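Local coordinates for DUF3863 domain-containing protein (Parabacteroides distasonis, PDB 3LM3) that is of unknown function but is probably a carbohydrate-active enzyme of the glycoside hydrolase or deacetylase kind, at residues A[79-84]-A[131-136]; A[104-109]-A[135-140]; A[38-43]-A[120-125]. All coordinates share one frame; numbering follows the deposited sequence.

Contact 1. Residues A[79-84]-A[131-136]; sequences NALEDG and IEIISK
Leu-81, near the end of the short helix 78-82, reaches across to Ile-133 and Ile-134, two consecutive residues of helix 120-138. Its side chain serves both partners with different atoms. At the root, Leu-81 CB lies 4.1 Å from CG2 of Ile-133. Farther out, Leu-81 CD2 rests on Ile-134 CG1 at 3.8 Å, and Leu-81 CD1 touches the same CG1 and the terminal CD1 of Ile-134. The leucine and Ile-134 meet at about a right angle, with both methyls of the fork against the length of the isoleucine chain. Ile-133 holds its CG1 branch opposite its own carbonyl carbon (chi1 -69°), which leaves CG2 for Leu-81 and carries CD1 on to the neighbouring Glu-82. There Ile-133 CD1 sits 4.0 Å from Glu-82 CG and 3.8 Å from Glu-82 OE2, crossing the extended glutamate chain nearly perpendicularly. The carboxylate finds its polar partner elsewhere: Glu-82 OE1 forms a salt bridge with Arg-38. No hydrogen bond crosses between 79-84 and 131-136. The two helices therefore meet through shape and hydrophobic burial, with Leu-81 and Ile-134 on the buried side, and the charge at the exposed margin is probably balanced by Arg-38, from a third part of the chain.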
ATOM      1  N   ASN A  79      11.580  17.215   5.742  1.00  7.09           N
ATOM      2  CA  ASN A  79      12.428  17.632   6.863  1.00  7.12           C
ATOM      3  C   ASN A  79      13.589  16.665   7.087  1.00  9.00           C
ATOM      4  O   ASN A  79      14.695  17.101   7.421  1.00  9.14           O
ATOM      5  CB  ASN A  79      11.577  17.824   8.124  1.00  7.63           C
ATOM      6  CG  ASN A  79      10.665  19.046   8.031  1.00  7.26           C
ATOM      7  OD1 ASN A  79      10.954  19.978   7.271  1.00  9.40           O
ATOM      8  ND2 ASN A  79       9.543  19.014   8.737  1.00  8.23           N
ATOM      9  N   ALA A  80      13.386  15.360   6.845  1.00  7.26           N
ATOM     10  CA  ALA A  80      14.494  14.408   6.968  1.00  8.07           C
ATOM     11  C   ALA A  80      15.521  14.595   5.848  1.00  7.77           C
ATOM     12  O   ALA A  80      16.725  14.373   6.044  1.00 10.11           O
ATOM     13  CB  ALA A  80      13.995  12.999   6.992  1.00  8.43           C
ATOM     14  N   LEU A  81      15.064  14.976   4.646  1.00  7.74           N
ATOM     15  CA  LEU A  81      15.996  15.266   3.548  1.00  8.76           C
ATOM     16  C   LEU A  81      16.865  16.473   3.821  1.00  8.99           C
ATOM     17  O   LEU A  81      18.024  16.516   3.425  1.00  9.26           O
ATOM     18  CB  LEU A  81      15.262  15.550   2.229  1.00  9.68           C
ATOM     19  CG  LEU A  81      14.679  14.340   1.543  1.00  8.40           C
ATOM     20  CD1 LEU A  81      13.873  14.831   0.324  1.00 10.08           C
ATOM     21  CD2 LEU A  81      15.777  13.317   1.202  1.00  9.52           C
ATOM     22  N   GLU A  82      16.291  17.472   4.488  1.00  8.10           N
ATOM     23  CA  GLU A  82      16.955  18.774   4.646  1.00  8.40           C
ATOM     24  C   GLU A  82      17.674  18.990   5.959  1.00  8.27           C
ATOM     25  O   GLU A  82      18.501  19.916   6.049  1.00 10.37           O
ATOM     26  CB  GLU A  82      15.932  19.886   4.431  1.00 10.45           C
ATOM     27  CG  GLU A  82      15.471  20.022   2.998  1.00 11.94           C
ATOM     28  CD  GLU A  82      14.509  21.177   2.781  1.00 12.19           C
ATOM     29  OE1 GLU A  82      13.692  21.481   3.678  1.00 14.45           O
ATOM     30  OE2 GLU A  82      14.552  21.763   1.675  1.00 16.70           O
ATOM     31  N   ASP A  83      17.424  18.147   6.952  1.00  7.96           N
ATOM     32  CA  ASP A  83      17.944  18.402   8.288  1.00  8.66           C
ATOM     33  C   ASP A  83      19.466  18.321   8.308  1.00  9.64           C
ATOM     34  O   ASP A  83      20.046  17.338   7.862  1.00  8.47           O
ATOM     35  CB  ASP A  83      17.366  17.408   9.273  1.00  8.03           C
ATOM     36  CG  ASP A  83      17.458  17.911  10.692  1.00 11.87           C
ATOM     37  OD1 ASP A  83      18.546  17.846  11.299  1.00 11.19           O
ATOM     38  OD2 ASP A  83      16.440  18.454  11.182  1.00 13.64           O
ATOM     39  N   GLY A  84      20.104  19.351   8.861  1.00  7.99           N
ATOM     40  CA  GLY A  84      21.550  19.452   8.866  1.00  8.05           C
ATOM     41  C   GLY A  84      22.226  18.804  10.052  1.00  7.55           C
ATOM     42  O   GLY A  84      23.460  18.833  10.140  1.00  9.44           O
ATOM     43  N   ILE A 131      12.663  15.599  -5.236  1.00  7.53           N
ATOM     44  CA  ILE A 131      13.330  14.831  -6.292  1.00  8.91           C
ATOM     45  C   ILE A 131      14.686  15.458  -6.618  1.00  8.71           C
ATOM     46  O   ILE A 131      15.684  14.754  -6.757  1.00  9.72           O
ATOM     47  CB  ILE A 131      12.471  14.721  -7.553  1.00  7.54           C
ATOM     48  CG1 ILE A 131      11.248  13.829  -7.314  1.00  8.24           C
ATOM     49  CG2 ILE A 131      13.285  14.159  -8.743  1.00 10.87           C
ATOM     50  CD1 ILE A 131      10.132  14.070  -8.298  1.00 10.58           C
ATOM     51  N   GLU A 132      14.761  16.786  -6.681  1.00  8.14           N
ATOM     52  CA  GLU A 132      16.019  17.484  -6.976  0.60  9.40           C
ATOM     53  C   GLU A 132      17.042  17.251  -5.869  1.00  8.93           C
ATOM     54  O   GLU A 132      18.201  16.958  -6.133  1.00  9.74           O
ATOM     55  CB  GLU A 132      15.766  18.971  -7.145  0.60  9.86           C
ATOM     56  CG  GLU A 132      16.992  19.759  -7.560  0.60 14.00           C
ATOM     57  CD  GLU A 132      17.529  19.364  -8.923  0.60 16.08           C
ATOM     58  OE1 GLU A 132      16.769  18.821  -9.750  0.60 18.84           O
ATOM     59  OE2 GLU A 132      18.723  19.616  -9.168  0.60 28.88           O
ATOM     60  N   ILE A 133      16.609  17.370  -4.607  1.00  7.23           N
ATOM     61  CA  ILE A 133      17.485  17.115  -3.463  1.00  7.73           C
ATOM     62  C   ILE A 133      18.048  15.706  -3.511  1.00  8.73           C
ATOM     63  O   ILE A 133      19.241  15.462  -3.314  1.00  9.56           O
ATOM     64  CB  ILE A 133      16.767  17.373  -2.110  1.00  9.78           C
ATOM     65  CG1 ILE A 133      16.486  18.871  -1.920  1.00 10.52           C
ATOM     66  CG2 ILE A 133      17.600  16.797  -0.956  1.00 11.78           C
ATOM     67  CD1 ILE A 133      15.388  19.119  -0.902  1.00 12.75           C
ATOM     68  N   ILE A 134      17.182  14.754  -3.796  1.00  7.97           N
ATOM     69  CA  ILE A 134      17.571  13.337  -3.842  1.00  8.22           C
ATOM     70  C   ILE A 134      18.534  13.052  -5.002  1.00  8.96           C
ATOM     71  O   ILE A 134      19.529  12.328  -4.831  1.00 10.12           O
ATOM     72  CB  ILE A 134      16.307  12.429  -3.892  1.00  8.20           C
ATOM     73  CG1 ILE A 134      15.656  12.461  -2.514  1.00  9.35           C
ATOM     74  CG2 ILE A 134      16.662  10.978  -4.251  1.00  9.67           C
ATOM     75  CD1 ILE A 134      14.258  11.907  -2.507  1.00 12.20           C
ATOM     76  N   SER A 135      18.243  13.612  -6.172  1.00  9.53           N
ATOM     77  CA  SER A 135      19.121  13.436  -7.321  1.00 10.81           C
ATOM     78  C   SER A 135      20.520  13.933  -7.005  1.00 11.09           C
ATOM     79  O   SER A 135      21.512  13.253  -7.333  1.00 12.16           O
ATOM     80  CB  SER A 135      18.548  14.185  -8.532  1.00 12.59           C
ATOM     81  OG  SER A 135      19.207  13.775  -9.700  1.00 14.50           O
ATOM     82  N   LYS A 136      20.606  15.078  -6.349  1.00 11.47           N
ATOM     83  CA  LYS A 136      21.909  15.648  -6.007  1.00 12.86           C
ATOM     84  C   LYS A 136      22.596  14.871  -4.909  1.00 14.47           C
ATOM     85  O   LYS A 136      23.811  14.704  -4.928  1.00 15.78           O
ATOM     86  CB  LYS A 136      21.787  17.121  -5.646  1.00 14.10           C
ATOM     87  CG  LYS A 136      21.559  18.030  -6.866  1.00 21.87           C
TER

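Contact 2. Residues A[104-109]-A[135-140]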
ATOM      1  N   ASP A 104      19.244  -0.160  -3.757  1.00  7.19           N
ATOM      2  CA  ASP A 104      18.062   0.370  -3.069  1.00  6.87           C
ATOM      3  C   ASP A 104      17.623   1.643  -3.801  1.00  7.99           C
ATOM      4  O   ASP A 104      18.440   2.338  -4.389  1.00  7.81           O
ATOM      5  CB  ASP A 104      18.335   0.706  -1.599  1.00  7.15           C
ATOM      6  CG  ASP A 104      18.532  -0.518  -0.714  1.00  7.13           C
ATOM      7  OD1 ASP A 104      18.119  -1.630  -1.125  1.00  7.18           O
ATOM      8  OD2 ASP A 104      19.083  -0.293   0.392  1.00  7.49           O
ATOM      9  N   GLU A 105      16.335   1.944  -3.709  1.00  6.21           N
ATOM     10  CA  GLU A 105      15.751   3.175  -4.223  1.00  6.17           C
ATOM     11  C   GLU A 105      15.781   4.231  -3.104  1.00  6.67           C
ATOM     12  O   GLU A 105      15.666   3.900  -1.923  1.00  6.45           O
ATOM     13  CB  GLU A 105      14.307   2.887  -4.675  1.00  6.30           C
ATOM     14  CG  GLU A 105      13.492   4.041  -5.167  1.00  6.81           C
ATOM     15  CD  GLU A 105      12.201   3.609  -5.804  1.00 10.07           C
ATOM     16  OE1 GLU A 105      11.487   2.770  -5.224  1.00  8.91           O
ATOM     17  OE2 GLU A 105      11.874   4.107  -6.907  1.00 11.76           O
ATOM     18  N   VAL A 106      15.878   5.502  -3.487  1.00  6.71           N
ATOM     19  CA  VAL A 106      15.834   6.618  -2.564  1.00  6.85           C
ATOM     20  C   VAL A 106      14.802   7.595  -3.070  1.00  8.25           C
ATOM     21  O   VAL A 106      14.900   8.099  -4.204  1.00  6.90           O
ATOM     22  CB  VAL A 106      17.197   7.320  -2.492  1.00  8.01           C
ATOM     23  CG1 VAL A 106      17.162   8.467  -1.405  1.00  9.04           C
ATOM     24  CG2 VAL A 106      18.325   6.293  -2.184  1.00  9.19           C
ATOM     25  N   THR A 107      13.770   7.830  -2.269  1.00  6.81           N
ATOM     26  CA  THR A 107      12.714   8.710  -2.728  1.00  6.65           C
ATOM     27  C   THR A 107      12.026   9.462  -1.610  1.00  7.26           C
ATOM     28  O   THR A 107      12.433   9.426  -0.450  1.00  7.85           O
ATOM     29  CB  THR A 107      11.675   7.930  -3.614  1.00  5.61           C
ATOM     30  OG1 THR A 107      10.930   8.888  -4.377  1.00  7.29           O
ATOM     31  CG2 THR A 107      10.742   7.033  -2.750  1.00  8.63           C
ATOM     32  N   TYR A 108      11.054  10.269  -2.017  1.00  6.39           N
ATOM     33  CA  TYR A 108      10.283  11.174  -1.160  1.00  6.60           C
ATOM     34  C   TYR A 108       9.088  10.448  -0.563  1.00  6.83           C
ATOM     35  O   TYR A 108       8.355   9.728  -1.261  1.00  7.40           O
ATOM     36  CB  TYR A 108       9.816  12.367  -2.004  1.00  6.40           C
ATOM     37  CG  TYR A 108       9.177  13.518  -1.261  1.00  6.67           C
ATOM     38  CD1 TYR A 108       9.685  13.954  -0.068  1.00  6.84           C
ATOM     39  CD2 TYR A 108       8.066  14.187  -1.778  1.00  8.87           C
ATOM     40  CE1 TYR A 108       9.088  15.030   0.635  1.00 10.34           C
ATOM     41  CE2 TYR A 108       7.496  15.269  -1.096  1.00  7.21           C
ATOM     42  CZ  TYR A 108       8.013  15.663   0.126  1.00 10.91           C
ATOM     43  OH  TYR A 108       7.514  16.697   0.921  1.00 11.41           O
ATOM     44  N   PHE A 109       8.866  10.679   0.733  1.00  6.47           N
ATOM     45  CA  PHE A 109       7.760  10.096   1.524  1.00  6.49           C
ATOM     46  C   PHE A 109       7.144  11.224   2.338  1.00  7.33           C
ATOM     47  O   PHE A 109       7.509  11.429   3.499  1.00  7.77           O
ATOM     48  CB  PHE A 109       8.285   8.980   2.443  1.00  6.02           C
ATOM     49  CG  PHE A 109       7.236   8.024   2.936  1.00  6.86           C
ATOM     50  CD1 PHE A 109       6.015   8.453   3.378  1.00  7.83           C
ATOM     51  CD2 PHE A 109       7.494   6.671   2.976  1.00  6.73           C
ATOM     52  CE1 PHE A 109       5.046   7.542   3.838  1.00  9.18           C
ATOM     53  CE2 PHE A 109       6.557   5.765   3.418  1.00  8.50           C
ATOM     54  CZ  PHE A 109       5.312   6.209   3.842  1.00  8.79           C
ATOM     55  N   SER A 135      18.243  13.612  -6.172  1.00  9.53           N
ATOM     56  CA  SER A 135      19.121  13.436  -7.321  1.00 10.81           C
ATOM     57  C   SER A 135      20.520  13.933  -7.005  1.00 11.09           C
ATOM     58  O   SER A 135      21.512  13.253  -7.333  1.00 12.16           O
ATOM     59  CB  SER A 135      18.548  14.185  -8.532  1.00 12.59           C
ATOM     60  OG  SER A 135      19.207  13.775  -9.700  1.00 14.50           O
ATOM     61  N   LYS A 136      20.606  15.078  -6.349  1.00 11.47           N
ATOM     62  CA  LYS A 136      21.909  15.648  -6.007  1.00 12.86           C
ATOM     63  C   LYS A 136      22.596  14.871  -4.909  1.00 14.47           C
ATOM     64  O   LYS A 136      23.811  14.704  -4.928  1.00 15.78           O
ATOM     65  CB  LYS A 136      21.787  17.121  -5.646  1.00 14.10           C
ATOM     66  CG  LYS A 136      21.559  18.030  -6.866  1.00 21.87           C
HETATM   67  N   MSE A 137      21.822  14.352  -3.957  1.00 13.38           N
HETATM   68  CA  MSE A 137      22.286  13.536  -2.818  0.50 12.03           C
HETATM   69  C   MSE A 137      22.963  12.269  -3.316  1.00 14.76           C
HETATM   70  O   MSE A 137      24.055  11.895  -2.898  1.00 13.62           O
HETATM   71  CB  MSE A 137      21.055  13.182  -1.930  0.50  9.12           C
HETATM   72  CG  MSE A 137      21.253  12.259  -0.733  0.50  9.15           C
HETATM   73 SE   MSE A 137      19.536  11.880   0.156  0.38 10.15          SE
HETATM   74  CE  MSE A 137      19.927  10.073   0.767  0.50  8.31           C
ATOM     75  N   VAL A 138      22.249  11.557  -4.181  1.00 12.67           N
ATOM     76  CA  VAL A 138      22.728  10.263  -4.677  1.00 13.06           C
ATOM     77  C   VAL A 138      23.809  10.497  -5.728  1.00 14.87           C
ATOM     78  O   VAL A 138      24.781   9.744  -5.802  1.00 20.10           O
ATOM     79  CB  VAL A 138      21.587   9.394  -5.233  1.00 13.11           C
ATOM     80  CG1 VAL A 138      22.143   8.106  -5.938  1.00 15.23           C
ATOM     81  CG2 VAL A 138      20.634   9.040  -4.115  1.00 13.85           C
ATOM     82  N   GLY A 139      23.614  11.537  -6.532  1.00 15.63           N
ATOM     83  CA  GLY A 139      24.558  11.962  -7.514  1.00 17.67           C
ATOM     84  C   GLY A 139      24.392  11.177  -8.797  1.00 16.75           C
ATOM     85  O   GLY A 139      23.567  10.262  -8.929  1.00 19.23           O
ATOM     86  N   ASN A 140      25.156  11.623  -9.772  1.00 21.44           N
ATOM     87  CA  ASN A 140      25.293  11.013 -11.071  0.50 19.35           C
ATOM     88  C   ASN A 140      23.971  10.744 -11.799  1.00 15.81           C
ATOM     89  O   ASN A 140      23.777   9.780 -12.522  1.00 19.56           O
ATOM     90  CB  ASN A 140      26.266   9.859 -10.931  0.50 19.81           C
ATOM     91  CG  ASN A 140      27.635  10.360 -10.448  0.50 19.51           C
ATOM     92  OD1 ASN A 140      28.284  11.118 -11.157  0.50 16.40           O
ATOM     93  ND2 ASN A 140      28.025  10.015  -9.213  0.50 11.86           N
TER
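The strand-to-helix packing of what appears to be a beta-alpha-beta unit brings Val-106, on the parallel strand 105-108, against Met-137 and Val-138 in the last turn of helix 120-138. The CA atoms of Val-106 and Val-138 are 8.1 Å apart, so side chains alone bridge the gap. Val-106 divides its two methyls between the partners. With CG1 opposite the backbone N (chi1 -176°), that methyl faces the selenomethionine, while CG2 goes to the valine. Val-106 CG1 lies 3.9 Å from Met-137 CE, the tip of a long chain that leaves its helix extended and bends only at chi3; this touch holds for one of the two conformers modelled. Val-106 CG2 meets Val-138 CG2 at 4.1 Å, and the same Val-138 methyl also lies 4.2 Å from Val-106 CB. The two valine side chains lie alongside each other, pointing opposite ways, so one methyl of Val-138 covers the branch point of its partner. Helix 86-102 packs here too, with Val-95 against Val-106, Val-96 against Met-137 and Gln-99 against Val-138; Ile-134, a turn back from Val-138, also touches Val-106. Just beyond, Gly-139 leaves helical geometry with positive phi (85°), its N still bonded to Ser-135 O at 2.8 Å, and the chain turns off toward strand 146-148. That strand joins the edge of 105-108 through a backbone bond between Tyr-108 and Met-148 and through Thr-107 OG1 to Ser-146 O. A branched residue on a parallel strand, packed beneath the helices that cover it, is consistent with the (beta/alpha) barrel-like fold of the glycoside hydrolase/deacetylase superfamily.

Contact 3. Residues A[38-43]-A[120-125]; sequences RDVKLH and RERVNR
A salt bridge joins Asp-39, in the loop after strand 21-29, to Arg-122 in the first turn of helix 120-138, with Asp-39 OD1 and Arg-122 NH2 2.8 Å apart. The oxygen offers its syn lone pair and lies in the guanidinium plane, yet the bond is bent, with an N-H...O angle of 135°. Carboxylate and guanidinium are nearly coplanar, 16° apart. A water completes the join: it donates to Asp-39 OD2 at 2.6 Å and accepts from Arg-122 NH1 at 2.9 Å, also at the guanidinium edge. Both carboxylate oxygens are thus linked to the two terminal nitrogens, one directly and one through the water. Arg-122 leaves the helix with CG opposite the backbone N (chi1 177°) and stays extended to NE, which sets its head beside the loop. Further bonds fix that head: NE pairs with Glu-126 a turn along the helix, and NH2 also bonds Ser-37 OG. Next to the polar edge, Val-40 CG2 packs obliquely against Arg-122 NH2 at 4.0 Å. Arg-38 is not far off, its NH1 6.7 Å from Arg-122 NH2, but that nitrogen pairs with Glu-129. A leucine in place of Arg-122 would probably leave Asp-39 and Glu-126 without their positive partner and the bridging water without its donor on the helix. One arginine thus joins the irregular loop to the helix by an in-plane, bent salt bridge and a water, with Ser-37 as a further partner on the loop side and Glu-126 bracing it from its own helix, and with rather little apolar burial.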
ATOM      1  N   ARG A  38       7.159  21.018   5.180  1.00  8.57           N
ATOM      2  CA  ARG A  38       8.159  21.491   6.125  1.00  8.31           C
ATOM      3  C   ARG A  38       7.533  21.997   7.429  1.00 11.65           C
ATOM      4  O   ARG A  38       7.995  21.677   8.525  1.00 10.41           O
ATOM      5  CB  ARG A  38       8.981  22.621   5.511  1.00  8.85           C
ATOM      6  CG  ARG A  38       9.829  22.175   4.357  1.00  8.71           C
ATOM      7  CD  ARG A  38      10.602  23.331   3.731  1.00  7.58           C
ATOM      8  NE  ARG A  38      11.485  22.893   2.633  1.00  9.13           N
ATOM      9  CZ  ARG A  38      11.167  22.889   1.329  1.00  9.08           C
ATOM     10  NH1 ARG A  38       9.962  23.297   0.917  1.00 10.40           N
ATOM     11  NH2 ARG A  38      12.054  22.485   0.426  1.00 12.15           N
ATOM     12  N   ASP A  39       6.483  22.796   7.287  1.00 10.31           N
ATOM     13  CA  ASP A  39       5.827  23.459   8.437  1.00 11.26           C
ATOM     14  C   ASP A  39       4.499  22.806   8.821  1.00 12.37           C
ATOM     15  O   ASP A  39       3.824  23.265   9.737  1.00 18.27           O
ATOM     16  CB  ASP A  39       5.622  24.952   8.118  1.00 11.33           C
ATOM     17  CG  ASP A  39       4.679  25.184   6.920  1.00 13.70           C
ATOM     18  OD1 ASP A  39       4.750  24.456   5.917  1.00  9.29           O
ATOM     19  OD2 ASP A  39       3.822  26.092   6.986  1.00 13.31           O
ATOM     20  N   VAL A  40       4.074  21.760   8.126  1.00  8.52           N
ATOM     21  CA  VAL A  40       2.799  21.123   8.391  1.00  9.44           C
ATOM     22  C   VAL A  40       3.092  19.776   9.012  1.00 11.02           C
ATOM     23  O   VAL A  40       3.283  18.782   8.309  1.00 10.63           O
ATOM     24  CB  VAL A  40       1.922  20.992   7.122  1.00  8.77           C
ATOM     25  CG1 VAL A  40       0.557  20.383   7.458  1.00  9.59           C
ATOM     26  CG2 VAL A  40       1.763  22.372   6.450  1.00 10.19           C
ATOM     27  N   LYS A  41       3.163  19.785  10.337  1.00 10.87           N
ATOM     28  CA  LYS A  41       3.515  18.637  11.150  1.00 10.91           C
ATOM     29  C   LYS A  41       2.268  18.232  11.878  1.00 10.92           C
ATOM     30  O   LYS A  41       1.889  18.859  12.865  1.00 15.62           O
ATOM     31  CB  LYS A  41       4.639  18.992  12.102  1.00 11.99           C
ATOM     32  CG  LYS A  41       5.935  19.344  11.448  1.00 13.04           C
ATOM     33  CD  LYS A  41       6.927  19.838  12.502  1.00 14.52           C
ATOM     34  CE  LYS A  41       8.309  19.896  11.979  1.00 15.62           C
ATOM     35  NZ  LYS A  41       9.229  20.475  13.003  1.00 23.46           N
ATOM     36  N   LEU A  42       1.570  17.237  11.373  1.00 11.00           N
ATOM     37  CA  LEU A  42       0.228  16.941  11.877  1.00 12.78           C
ATOM     38  C   LEU A  42       0.254  16.171  13.217  1.00 16.80           C
ATOM     39  O   LEU A  42      -0.760  16.067  13.902  1.00 18.58           O
ATOM     40  CB  LEU A  42      -0.599  16.209  10.818  1.00 14.52           C
ATOM     41  CG  LEU A  42      -0.676  16.876   9.428  1.00 14.76           C
ATOM     42  CD1 LEU A  42      -1.200  15.865   8.393  1.00 17.23           C
ATOM     43  CD2 LEU A  42      -1.541  18.122   9.522  1.00 17.76           C
ATOM     44  N   HIS A  43       1.426  15.649  13.574  1.00 14.93           N
ATOM     45  CA  HIS A  43       1.648  14.933  14.831  1.00 14.49           C
ATOM     46  C   HIS A  43       2.771  15.632  15.561  1.00 13.30           C
ATOM     47  O   HIS A  43       3.792  15.965  14.953  1.00 13.30           O
ATOM     48  CB  HIS A  43       2.053  13.502  14.516  1.00 15.59           C
ATOM     49  CG  HIS A  43       1.988  12.589  15.692  1.00 17.34           C
ATOM     50  ND1 HIS A  43       2.801  12.741  16.797  1.00 14.68           N
ATOM     51  CD2 HIS A  43       1.190  11.528  15.948  1.00 22.71           C
ATOM     52  CE1 HIS A  43       2.498  11.805  17.685  1.00 15.75           C
ATOM     53  NE2 HIS A  43       1.536  11.048  17.187  1.00 24.32           N
ATOM     54  N   ARG A 120      -3.087  20.879  -4.468  1.00  8.36           N
ATOM     55  CA  ARG A 120      -2.444  20.053  -5.501  1.00  7.48           C
ATOM     56  C   ARG A 120      -1.148  20.671  -6.009  1.00  7.11           C
ATOM     57  O   ARG A 120      -0.138  19.968  -6.115  1.00  8.39           O
ATOM     58  CB  ARG A 120      -3.440  19.807  -6.652  1.00  7.69           C
ATOM     59  CG  ARG A 120      -4.589  18.897  -6.291  1.00  8.02           C
ATOM     60  CD  ARG A 120      -5.720  18.999  -7.271  1.00  8.72           C
ATOM     61  NE  ARG A 120      -6.710  17.954  -7.020  1.00  8.33           N
ATOM     62  CZ  ARG A 120      -7.702  18.013  -6.130  1.00  8.64           C
ATOM     63  NH1 ARG A 120      -7.886  19.084  -5.349  1.00  8.71           N
ATOM     64  NH2 ARG A 120      -8.489  16.973  -5.976  1.00 10.54           N
ATOM     65  N   GLU A 121      -1.166  21.965  -6.310  1.00  8.43           N
ATOM     66  CA  GLU A 121       0.014  22.633  -6.863  1.00  8.50           C
ATOM     67  C   GLU A 121       1.175  22.624  -5.881  1.00  7.48           C
ATOM     68  O   GLU A 121       2.328  22.544  -6.298  1.00  8.41           O
ATOM     69  CB  GLU A 121      -0.296  24.080  -7.275  1.00 10.93           C
ATOM     70  CG  GLU A 121      -1.200  24.210  -8.494  1.00 18.96           C
ATOM     71  N   ARG A 122       0.886  22.721  -4.585  1.00  7.32           N
ATOM     72  CA  ARG A 122       1.923  22.667  -3.569  1.00  7.99           C
ATOM     73  C   ARG A 122       2.543  21.270  -3.458  1.00  7.86           C
ATOM     74  O   ARG A 122       3.761  21.145  -3.342  1.00  7.59           O
ATOM     75  CB  ARG A 122       1.372  23.121  -2.213  1.00  6.29           C
ATOM     76  CG  ARG A 122       2.411  23.005  -1.091  1.00  8.07           C
ATOM     77  CD  ARG A 122       1.964  23.757   0.126  1.00  8.11           C
ATOM     78  NE  ARG A 122       2.919  23.590   1.202  1.00  7.93           N
ATOM     79  CZ  ARG A 122       2.780  24.128   2.411  1.00  9.43           C
ATOM     80  NH1 ARG A 122       1.711  24.868   2.694  1.00 10.96           N
ATOM     81  NH2 ARG A 122       3.722  23.957   3.323  1.00  8.97           N
ATOM     82  N   VAL A 123       1.706  20.227  -3.446  1.00  6.54           N
ATOM     83  CA  VAL A 123       2.225  18.880  -3.464  1.00  5.56           C
ATOM     84  C   VAL A 123       3.139  18.705  -4.667  1.00  6.60           C
ATOM     85  O   VAL A 123       4.246  18.177  -4.524  1.00  7.19           O
ATOM     86  CB  VAL A 123       1.117  17.819  -3.438  1.00  6.99           C
ATOM     87  CG1 VAL A 123       1.696  16.401  -3.515  1.00  7.26           C
ATOM     88  CG2 VAL A 123       0.213  17.967  -2.183  1.00  9.65           C
ATOM     89  N   ASN A 124       2.697  19.138  -5.847  1.00  6.36           N
ATOM     90  CA  ASN A 124       3.516  18.949  -7.042  1.00  7.56           C
ATOM     91  C   ASN A 124       4.870  19.667  -6.910  1.00  6.19           C
ATOM     92  O   ASN A 124       5.934  19.099  -7.198  1.00  7.48           O
ATOM     93  CB  ASN A 124       2.785  19.449  -8.301  1.00  6.78           C
ATOM     94  CG  ASN A 124       1.555  18.631  -8.615  1.00  7.21           C
ATOM     95  OD1 ASN A 124       1.384  17.530  -8.083  1.00  7.66           O
ATOM     96  ND2 ASN A 124       0.667  19.174  -9.450  1.00  8.26           N
ATOM     97  N   ARG A 125       4.824  20.910  -6.465  1.00  6.33           N
ATOM     98  CA  ARG A 125       6.018  21.723  -6.322  1.00  6.55           C
ATOM     99  C   ARG A 125       6.994  21.073  -5.347  1.00  6.58           C
ATOM    100  O   ARG A 125       8.198  21.021  -5.606  1.00  6.68           O
ATOM    101  CB  ARG A 125       5.658  23.138  -5.871  1.00  6.69           C
ATOM    102  CG  ARG A 125       6.851  24.004  -5.581  1.00  8.23           C
ATOM    103  CD  ARG A 125       6.439  25.440  -5.277  1.00 11.56           C
ATOM    104  NE  ARG A 125       5.594  25.527  -4.078  1.00  9.92           N
ATOM    105  CZ  ARG A 125       4.291  25.808  -4.032  1.00  8.69           C
ATOM    106  NH1 ARG A 125       3.582  26.046  -5.122  1.00 10.87           N
ATOM    107  NH2 ARG A 125       3.676  25.841  -2.860  1.00 10.41           N
TER
HETATM  108  O   HOH W   1       1.906  26.274   5.192  1.00 11.25           O

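In the fold
From the N terminus, the loop 38-43 comes first, then helix 78-82 and strand 105-108; all three are met, in that order, along helix 120-138. Contact 3 closes the longest loop, 76 residues, at the start of that helix; contact 1 closes 46 at its later half, and contact 2 closes 25 at its end. Contact 3 crosses the other two along the chain, while contacts 1 and 2 finish on one stretch, sharing Ser-135 and Lys-136. Ile-134 packs on the strand backbone between contacts 1 and 2. Contact 1 is tied to contact 3 by the Glu-82 to Arg-38 salt bridge and a probable hydrogen bond from Asn-79 ND2 to Arg-38 O. Contacts 2 and 3 do not touch.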